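Local coordinates for protein exopolygalacturonate lyase (Vibrio vulnificus, PDB 5A29) that probably cleaves pectate by beta-elimination, as a family 2 polysaccharide lyase that carries a bound manganese ion, at residues A[71-74]-A[75-79]; A[135-139]-A[140-144]; A[370-374]-A[375-379]. One frame throughout, in Å; residues are numbered along the deposited sequence.

Overall arrangement
Contacts 1, 2 and 3 follow one another along the chain, each a beta hairpin whose two segments are continuous in sequence. Contacts 1 and 2 have centres 13 Å apart and make up one antiparallel sheet in the order 70-72, 78-82, 135-137, 143-144. E144 of contact 2 joins them, its OE1 taking a salt bridge from R77 and a probable hydrogen bond from Y73 OH, both of contact 1. The paired hairpins thus form one sheet beside the manganese site, W71 and F135 each having side chains about 8 Å from that of H133. Contact 3, a small hairpin following helix 353-370, lies 47 Å from contact 2 between centres, on the opposite side of the chain's centre.

Contact 1. Residues A[71-74]-A[75-79]; sequences WIYP and DGRTA
The beta hairpin of strands 70-72 and 78-82 sets W71 against A79 as a hydrogen-bonded antiparallel pair and I72 against T78 as a non-hydrogen-bonded one. W71 N gives its hydrogen to A79 O at 2.8 Å, and A79 N returns one to W71 O. Beyond them the chain reverses through a type I turn from Y73 to G76, closed by G76 N on Y73 O at 2.9 Å. Because Y73 N binds R77 O as well, G76 and R77 both face Y73, the pattern of a type I turn with a G1 bulge; the positive phi of G76 (100°) is in keeping. D75 adds an Asx turn: its OD1 takes R77 N at 3.2 Å from above the carboxylate plane. D75 CG stands between its backbone N and carbonyl carbon (chi1 66°), which carries OD1 round to R77 N.

Y73 and R77 carry the side-chain contact. They run alongside one another, pointing the same way, with ring and guanidinium planes only 19° apart; Y73 CE2 lies over one face of the guanidinium, 3.3 Å from R77 NH2. The indole of W71 meets one face of the tyrosine ring, its CD1 3.7 Å above the plane and over the ring centre. A79 CB touches the rim of the phenol at CE2, 4.1 Å away. On the opposite face of the hairpin I72 CG1 rests against T78 CG2 at 3.8 Å.

R77 NH2 makes a salt bridge to E144 OE1, which Y73 OH also meets in a weak hydrogen bond. The indole packs on F135 of strand 135-137 and edge-to-face with F553, while its NE1 binds E552 O. Strand 70-72 is outermost in its four-stranded sheet, and I72 is tied by its backbone to A554.

Contact 2. Residues A[135-139]-A[140-144]; sequences FVNLD and TLELE
E144 lays its aliphatic stem over the ring of F135: CB sits 3.6 Å from the ring centroid, almost over the ring centre, a CH-pi contact with the face. F135 CG sits between its backbone N and carbonyl carbon (chi1 67°), which lays the ring beneath E144 CB. From that seat the glutamate chain bends at chi2 and brings its carboxylate to N137. The amide and carboxylate planes are turned 55° apart. N137 ND2 nevertheless gives a nearly straight bond to E144 OE2, 2.9 Å long with 169° at the hydrogen; the acceptor lies in the amide plane, while the donor comes from above the carboxylate. With OE1 already taken by R77, both oxygens of this buried group have partners, and the neighbouring arginine would be expected to favour its charged form.

The other end of the same amide is a double acceptor. N137 OD1 takes D139 N at 3.1 Å in its carbonyl plane and T140 N, also at 3.1 Å, from above that plane. T140 slants across beside it, OG1 3.1 Å from N137 CG, and its hydroxyl donates to E142 OE1 at 2.6 Å. One asparagine thus pins the turn and the glutamate together. On the opposite face V136 CG2 meets L143 CD2, an apolar contact.

Backbone bonds close the ladder: E144 N to F135 O, N137 N to E142 O, and L141 N to N137 O at 2.8 Å. This is a beta hairpin whose connection begins with an Asx turn at N137; strand 135-137 starts two residues after the manganese ligand H133, and V136 and L138 bind the backbone of strand 78-82 on its other side.

Contact 3. Residues A[370-374]-A[375-379]; sequences AYNPE and NGTIK
N372 O is gripped by two backbone N-H groups: G376 N reaches it at 2.7 Å, nearly in line with the carbonyl, and N375 N at 3.2 Å from above the carbonyl plane. Since N372 N in turn binds T377 O, G376 and T377 both face N372, a G1 beta bulge. T377 N makes a further long, weak bond to N372 O.

Two asparagines shape the loop with Asx turns. N372 OD1 takes E374 N at 3.0 Å. N375 OD1 holds T377 twice, through the backbone N and through OG1 at 2.6 Å, both approaching from the same face of the amide. The side chains of N372 and N375 cross at about a right angle, their amide planes 56° apart, and a water joins N372 ND2 to T377 OG1.

The strands 371-372 and 377-378 form a small hairpin directly after helix 353-370, a short, weakly bonded antiparallel pair. At the end away from the bulge K379 N donates to A370 O at 2.7 Å, nearly straight.

On the buried face I378 CD1 lies 3.4 Å from Y371 CD1, at the ring edge and near its plane. Y371, with CG anti to the backbone N (chi1 -172°), carries its OH past G376 CA to N438 of helix 430-442, where L435 and M439 also touch its side chain. I378 packs back on F366 and Y367 of helix 353-370. K379 bends over A370 O, its CE 3.5 Å away, and its NZ meets a water 2.7 Å off that also lies beside Y371 O.

Contact 1. Residues A[71-74]-A[75-79]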
loop_
_atom_site.group_PDB
_atom_site.type_symbol
_atom_site.label_atom_id
_atom_site.label_comp_id
_atom_site.label_asym_id
_atom_site.label_seq_id
_atom_site.Cartn_x
_atom_site.Cartn_y
_atom_site.Cartn_z
ATOM N N TRP A 71 -4.360 -14.035 -17.665
ATOM C CA TRP A 71 -5.481 -14.534 -16.823
ATOM C C TRP A 71 -6.098 -15.725 -17.559
ATOM O O TRP A 71 -6.316 -15.621 -18.776
ATOM C CB TRP A 71 -6.575 -13.440 -16.674
ATOM C CG TRP A 71 -7.564 -13.804 -15.586
ATOM C CD1 TRP A 71 -8.756 -14.429 -15.747
ATOM C CD2 TRP A 71 -7.392 -13.604 -14.161
ATOM N NE1 TRP A 71 -9.348 -14.657 -14.503
ATOM C CE2 TRP A 71 -8.540 -14.140 -13.521
ATOM C CE3 TRP A 71 -6.377 -13.012 -13.371
ATOM C CZ2 TRP A 71 -8.719 -14.104 -12.144
ATOM C CZ3 TRP A 71 -6.557 -12.965 -11.975
ATOM C CH2 TRP A 71 -7.728 -13.491 -11.381
ATOM N N ILE A 72 -6.363 -16.814 -16.836
ATOM C CA ILE A 72 -7.068 -17.959 -17.393
ATOM C C ILE A 72 -8.484 -18.009 -16.818
ATOM O O ILE A 72 -8.659 -18.215 -15.612
ATOM C CB ILE A 72 -6.351 -19.262 -17.044
ATOM C CG1 ILE A 72 -4.949 -19.234 -17.681
ATOM C CG2 ILE A 72 -7.153 -20.476 -17.583
ATOM C CD1 ILE A 72 -4.068 -20.350 -17.154
ATOM N N TYR A 73 -9.481 -17.838 -17.678
ATOM C CA TYR A 73 -10.886 -17.956 -17.241
ATOM C C TYR A 73 -11.395 -19.384 -16.998
ATOM O O TYR A 73 -10.786 -20.334 -17.463
ATOM C CB TYR A 73 -11.795 -17.270 -18.242
ATOM C CG TYR A 73 -11.609 -15.797 -18.207
ATOM C CD1 TYR A 73 -12.365 -15.008 -17.334
ATOM C CD2 TYR A 73 -10.720 -15.167 -19.068
ATOM C CE1 TYR A 73 -12.258 -13.631 -17.346
ATOM C CE2 TYR A 73 -10.578 -13.781 -19.063
ATOM C CZ TYR A 73 -11.337 -13.037 -18.165
ATOM O OH TYR A 73 -11.241 -11.679 -18.144
ATOM N N PRO A 74 -12.512 -19.535 -16.245
ATOM C CA PRO A 74 -12.957 -20.912 -16.024
ATOM C C PRO A 74 -13.223 -21.708 -17.348
ATOM O O PRO A 74 -13.039 -22.918 -17.352
ATOM C CB PRO A 74 -14.226 -20.740 -15.150
ATOM C CG PRO A 74 -13.984 -19.441 -14.405
ATOM C CD PRO A 74 -13.290 -18.561 -15.442
ATOM N N ASP A 75 -13.637 -21.043 -18.424
ATOM C CA ASP A 75 -13.971 -21.747 -19.675
ATOM C C ASP A 75 -12.693 -22.032 -20.474
ATOM O O ASP A 75 -12.735 -22.653 -21.531
ATOM C CB ASP A 75 -14.959 -20.942 -20.536
ATOM C CG ASP A 75 -14.358 -19.642 -21.056
ATOM O OD1 ASP A 75 -13.404 -19.133 -20.442
ATOM O OD2 ASP A 75 -14.839 -19.106 -22.071
ATOM N N GLY A 76 -11.569 -21.537 -19.981
ATOM C CA GLY A 76 -10.267 -21.895 -20.495
ATOM C C GLY A 76 -9.737 -20.826 -21.421
ATOM O O GLY A 76 -8.580 -20.882 -21.827
ATOM N N ARG A 77 -10.567 -19.843 -21.747
ATOM C CA ARG A 77 -10.096 -18.669 -22.475
ATOM C C ARG A 77 -8.984 -17.956 -21.666
ATOM O O ARG A 77 -8.995 -17.968 -20.420
ATOM C CB ARG A 77 -11.224 -17.683 -22.714
ATOM C CG ARG A 77 -10.851 -16.523 -23.614
ATOM C CD ARG A 77 -11.994 -15.582 -23.963
ATOM N NE ARG A 77 -12.411 -14.683 -22.880
ATOM C CZ ARG A 77 -11.920 -13.455 -22.635
ATOM N NH1 ARG A 77 -10.932 -12.929 -23.341
ATOM N NH2 ARG A 77 -12.412 -12.748 -21.639
ATOM N N THR A 78 -7.997 -17.428 -22.378
ATOM C CA THR A 78 -6.868 -16.718 -21.728
ATOM C C THR A 78 -6.847 -15.287 -22.226
ATOM O O THR A 78 -7.231 -15.007 -23.379
ATOM C CB THR A 78 -5.499 -17.352 -21.986
ATOM O OG1 THR A 78 -5.246 -17.356 -23.387
ATOM C CG2 THR A 78 -5.415 -18.765 -21.412
ATOM N N ALA A 79 -6.522 -14.361 -21.315
ATOM C CA ALA A 79 -6.365 -12.970 -21.711
ATOM C C ALA A 79 -5.058 -12.432 -21.115
ATOM O O ALA A 79 -4.824 -12.521 -19.915
ATOM C CB ALA A 79 -7.557 -12.114 -21.291
#

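Contact 2. Residues A[135-139]-A[140-144]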
loop_
_atom_site.group_PDB
_atom_site.type_symbol
_atom_site.label_atom_id
_atom_site.label_comp_id
_atom_site.label_asym_id
_atom_site.label_seq_id
_atom_site.Cartn_x
_atom_site.Cartn_y
_atom_site.Cartn_z
ATOM N N PHE A 135 -9.320 -4.928 -16.060
ATOM C CA PHE A 135 -8.049 -4.642 -16.729
ATOM C C PHE A 135 -8.236 -4.658 -18.255
ATOM O O PHE A 135 -9.316 -4.986 -18.747
ATOM C CB PHE A 135 -6.943 -5.632 -16.263
ATOM C CG PHE A 135 -7.157 -7.080 -16.676
ATOM C CD1 PHE A 135 -6.714 -7.548 -17.934
ATOM C CD2 PHE A 135 -7.747 -7.986 -15.811
ATOM C CE1 PHE A 135 -6.857 -8.890 -18.317
ATOM C CE2 PHE A 135 -7.920 -9.336 -16.190
ATOM C CZ PHE A 135 -7.483 -9.790 -17.442
ATOM N N VAL A 136 -7.176 -4.339 -18.990
ATOM C CA VAL A 136 -7.227 -4.289 -20.472
ATOM C C VAL A 136 -6.531 -5.544 -21.061
ATOM O O VAL A 136 -5.462 -5.939 -20.585
ATOM C CB VAL A 136 -6.579 -3.014 -20.976
ATOM C CG1 VAL A 136 -6.694 -2.926 -22.527
ATOM C CG2 VAL A 136 -7.307 -1.797 -20.393
ATOM N N ASN A 137 -7.190 -6.240 -22.000
ATOM C CA ASN A 137 -6.566 -7.342 -22.753
ATOM C C ASN A 137 -5.402 -6.761 -23.584
ATOM O O ASN A 137 -5.615 -5.907 -24.466
ATOM C CB ASN A 137 -7.603 -8.042 -23.687
ATOM C CG ASN A 137 -7.079 -9.364 -24.255
ATOM O OD1 ASN A 137 -5.978 -9.417 -24.818
ATOM N ND2 ASN A 137 -7.820 -10.441 -24.040
ATOM N N LEU A 138 -4.147 -7.168 -23.287
ATOM C CA LEU A 138 -2.986 -6.506 -23.957
ATOM C C LEU A 138 -2.966 -6.769 -25.514
ATOM O O LEU A 138 -2.513 -5.923 -26.325
ATOM C CB LEU A 138 -1.651 -7.039 -23.340
ATOM C CG LEU A 138 -0.365 -6.325 -23.805
ATOM C CD1 LEU A 138 -0.184 -4.923 -23.248
ATOM C CD2 LEU A 138 0.863 -7.156 -23.406
ATOM N N ASP A 139 -3.495 -7.920 -25.896
ATOM C CA ASP A 139 -3.490 -8.356 -27.313
ATOM C C ASP A 139 -4.700 -7.861 -28.097
ATOM O O ASP A 139 -4.600 -7.671 -29.295
ATOM C CB ASP A 139 -3.481 -9.863 -27.386
ATOM C CG ASP A 139 -2.275 -10.461 -26.735
ATOM O OD1 ASP A 139 -1.190 -9.837 -26.762
ATOM O OD2 ASP A 139 -2.403 -11.553 -26.148
ATOM N N THR A 140 -5.852 -7.707 -27.453
ATOM C CA THR A 140 -7.064 -7.311 -28.217
ATOM C C THR A 140 -7.540 -5.913 -27.888
ATOM O O THR A 140 -8.286 -5.323 -28.654
ATOM C CB THR A 140 -8.241 -8.287 -28.043
ATOM O OG1 THR A 140 -8.644 -8.308 -26.677
ATOM C CG2 THR A 140 -7.905 -9.694 -28.483
ATOM N N LEU A 141 -7.050 -5.340 -26.783
ATOM C CA LEU A 141 -7.498 -4.016 -26.268
ATOM C C LEU A 141 -8.954 -3.996 -25.778
ATOM O O LEU A 141 -9.468 -2.950 -25.441
ATOM C CB LEU A 141 -7.243 -2.856 -27.221
ATOM C CG LEU A 141 -5.864 -2.827 -27.880
ATOM C CD1 LEU A 141 -5.850 -1.623 -28.790
ATOM C CD2 LEU A 141 -4.719 -2.756 -26.858
ATOM N N GLU A 142 -9.583 -5.158 -25.680
ATOM C CA GLU A 142 -10.909 -5.266 -25.072
ATOM C C GLU A 142 -10.751 -5.123 -23.548
ATOM O O GLU A 142 -9.703 -5.519 -22.994
ATOM C CB GLU A 142 -11.469 -6.643 -25.390
ATOM C CG GLU A 142 -11.820 -6.811 -26.874
ATOM C CD GLU A 142 -11.921 -8.272 -27.276
ATOM O OE1 GLU A 142 -11.130 -9.124 -26.764
ATOM O OE2 GLU A 142 -12.795 -8.573 -28.117
ATOM N N LEU A 143 -11.791 -4.624 -22.863
ATOM C CA LEU A 143 -11.843 -4.687 -21.390
ATOM C C LEU A 143 -12.045 -6.081 -20.895
ATOM O O LEU A 143 -12.776 -6.868 -21.533
ATOM C CB LEU A 143 -12.960 -3.800 -20.837
ATOM C CG LEU A 143 -12.829 -2.397 -21.388
ATOM C CD1 LEU A 143 -13.959 -1.574 -20.789
ATOM C CD2 LEU A 143 -11.446 -1.768 -21.139
ATOM N N GLU A 144 -11.415 -6.404 -19.763
ATOM C CA GLU A 144 -11.600 -7.703 -19.157
ATOM C C GLU A 144 -12.160 -7.553 -17.760
ATOM O O GLU A 144 -11.814 -6.600 -17.067
ATOM C CB GLU A 144 -10.250 -8.473 -19.094
ATOM C CG GLU A 144 -9.657 -8.751 -20.497
ATOM C CD GLU A 144 -10.400 -9.877 -21.222
ATOM O OE1 GLU A 144 -11.081 -10.715 -20.551
ATOM O OE2 GLU A 144 -10.235 -9.957 -22.457
#

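Contact 3. Residues A[370-374]-A[375-379]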
loop_
_atom_site.group_PDB
_atom_site.type_symbol
_atom_site.label_atom_id
_atom_site.label_comp_id
_atom_site.label_asym_id
_atom_site.label_seq_id
_atom_site.Cartn_x
_atom_site.Cartn_y
_atom_site.Cartn_z
ATOM N N ALA A 370 2.265 -2.584 21.972
ATOM C CA ALA A 370 2.421 -3.800 21.136
ATOM C C ALA A 370 3.874 -4.245 20.997
ATOM O O ALA A 370 4.128 -5.414 20.679
ATOM C CB ALA A 370 1.870 -3.549 19.745
ATOM N N TYR A 371 4.845 -3.356 21.239
ATOM C CA TYR A 371 6.223 -3.714 20.856
ATOM C C TYR A 371 6.923 -4.415 21.981
ATOM O O TYR A 371 6.789 -4.031 23.139
ATOM C CB TYR A 371 7.052 -2.443 20.487
ATOM C CG TYR A 371 8.417 -2.737 19.902
ATOM C CD1 TYR A 371 8.537 -3.336 18.616
ATOM C CD2 TYR A 371 9.580 -2.342 20.553
ATOM C CE1 TYR A 371 9.789 -3.590 18.064
ATOM C CE2 TYR A 371 10.821 -2.631 20.019
ATOM C CZ TYR A 371 10.894 -3.225 18.738
ATOM O OH TYR A 371 12.093 -3.469 18.116
ATOM N N ASN A 372 7.697 -5.460 21.660
ATOM C CA ASN A 372 8.530 -6.109 22.675
ATOM C C ASN A 372 10.008 -5.850 22.380
ATOM O O ASN A 372 10.589 -6.464 21.468
ATOM C CB ASN A 372 8.313 -7.628 22.611
ATOM C CG ASN A 372 9.014 -8.370 23.741
ATOM O OD1 ASN A 372 9.912 -7.845 24.410
ATOM N ND2 ASN A 372 8.596 -9.638 23.956
ATOM N N PRO A 373 10.642 -4.994 23.173
ATOM C CA PRO A 373 12.009 -4.587 22.832
ATOM C C PRO A 373 13.026 -5.694 23.118
ATOM O O PRO A 373 14.130 -5.608 22.676
ATOM C CB PRO A 373 12.255 -3.342 23.713
ATOM C CG PRO A 373 11.288 -3.452 24.836
ATOM C CD PRO A 373 10.070 -4.215 24.293
ATOM N N GLU A 374 12.658 -6.736 23.866
ATOM C CA GLU A 374 13.594 -7.843 24.072
ATOM C C GLU A 374 13.834 -8.672 22.834
ATOM O O GLU A 374 14.927 -9.192 22.669
ATOM C CB GLU A 374 13.122 -8.736 25.189
ATOM C CG GLU A 374 12.977 -7.955 26.460
ATOM C CD GLU A 374 12.781 -8.868 27.639
ATOM O OE1 GLU A 374 11.718 -9.524 27.694
ATOM O OE2 GLU A 374 13.686 -8.949 28.501
ATOM N N ASN A 375 12.903 -8.691 21.891
ATOM C CA ASN A 375 13.105 -9.521 20.718
ATOM C C ASN A 375 12.672 -8.859 19.454
ATOM O O ASN A 375 12.783 -9.444 18.407
ATOM C CB ASN A 375 12.431 -10.906 20.871
ATOM C CG ASN A 375 10.966 -10.833 21.200
ATOM O OD1 ASN A 375 10.300 -9.822 20.966
ATOM N ND2 ASN A 375 10.423 -11.937 21.726
ATOM N N GLY A 376 12.132 -7.648 19.525
ATOM C CA GLY A 376 11.768 -6.965 18.294
ATOM C C GLY A 376 10.437 -7.423 17.742
ATOM O O GLY A 376 10.122 -7.106 16.606
ATOM N N THR A 377 9.577 -8.061 18.543
ATOM C CA THR A 377 8.315 -8.527 17.965
ATOM C C THR A 377 7.178 -7.551 18.250
ATOM O O THR A 377 7.343 -6.709 19.133
ATOM C CB THR A 377 7.900 -9.918 18.460
ATOM O OG1 THR A 377 7.908 -9.889 19.889
ATOM C CG2 THR A 377 8.936 -10.969 17.955
ATOM N N ILE A 378 6.077 -7.704 17.499
ATOM C CA ILE A 378 4.849 -6.890 17.645
ATOM C C ILE A 378 3.765 -7.875 18.167
ATOM O O ILE A 378 3.482 -8.876 17.485
ATOM C CB ILE A 378 4.382 -6.296 16.307
ATOM C CG1 ILE A 378 5.466 -5.439 15.595
ATOM C CG2 ILE A 378 3.070 -5.460 16.498
ATOM C CD1 ILE A 378 6.123 -4.546 16.542
ATOM N N LYS A 379 3.239 -7.649 19.363
ATOM C CA LYS A 379 2.137 -8.501 19.910
ATOM C C LYS A 379 0.806 -8.256 19.197
ATOM O O LYS A 379 0.526 -7.102 18.817
ATOM C CB LYS A 379 1.954 -8.143 21.395
ATOM C CG LYS A 379 3.187 -8.509 22.199
ATOM C CD LYS A 379 2.990 -8.112 23.650
ATOM C CE LYS A 379 3.338 -6.637 23.833
ATOM N NZ LYS A 379 3.976 -6.394 25.162
HETATM O O HOH W 1 4.747 -3.765 25.056
HETATM O O HOH W 2 6.546 -10.802 22.209
#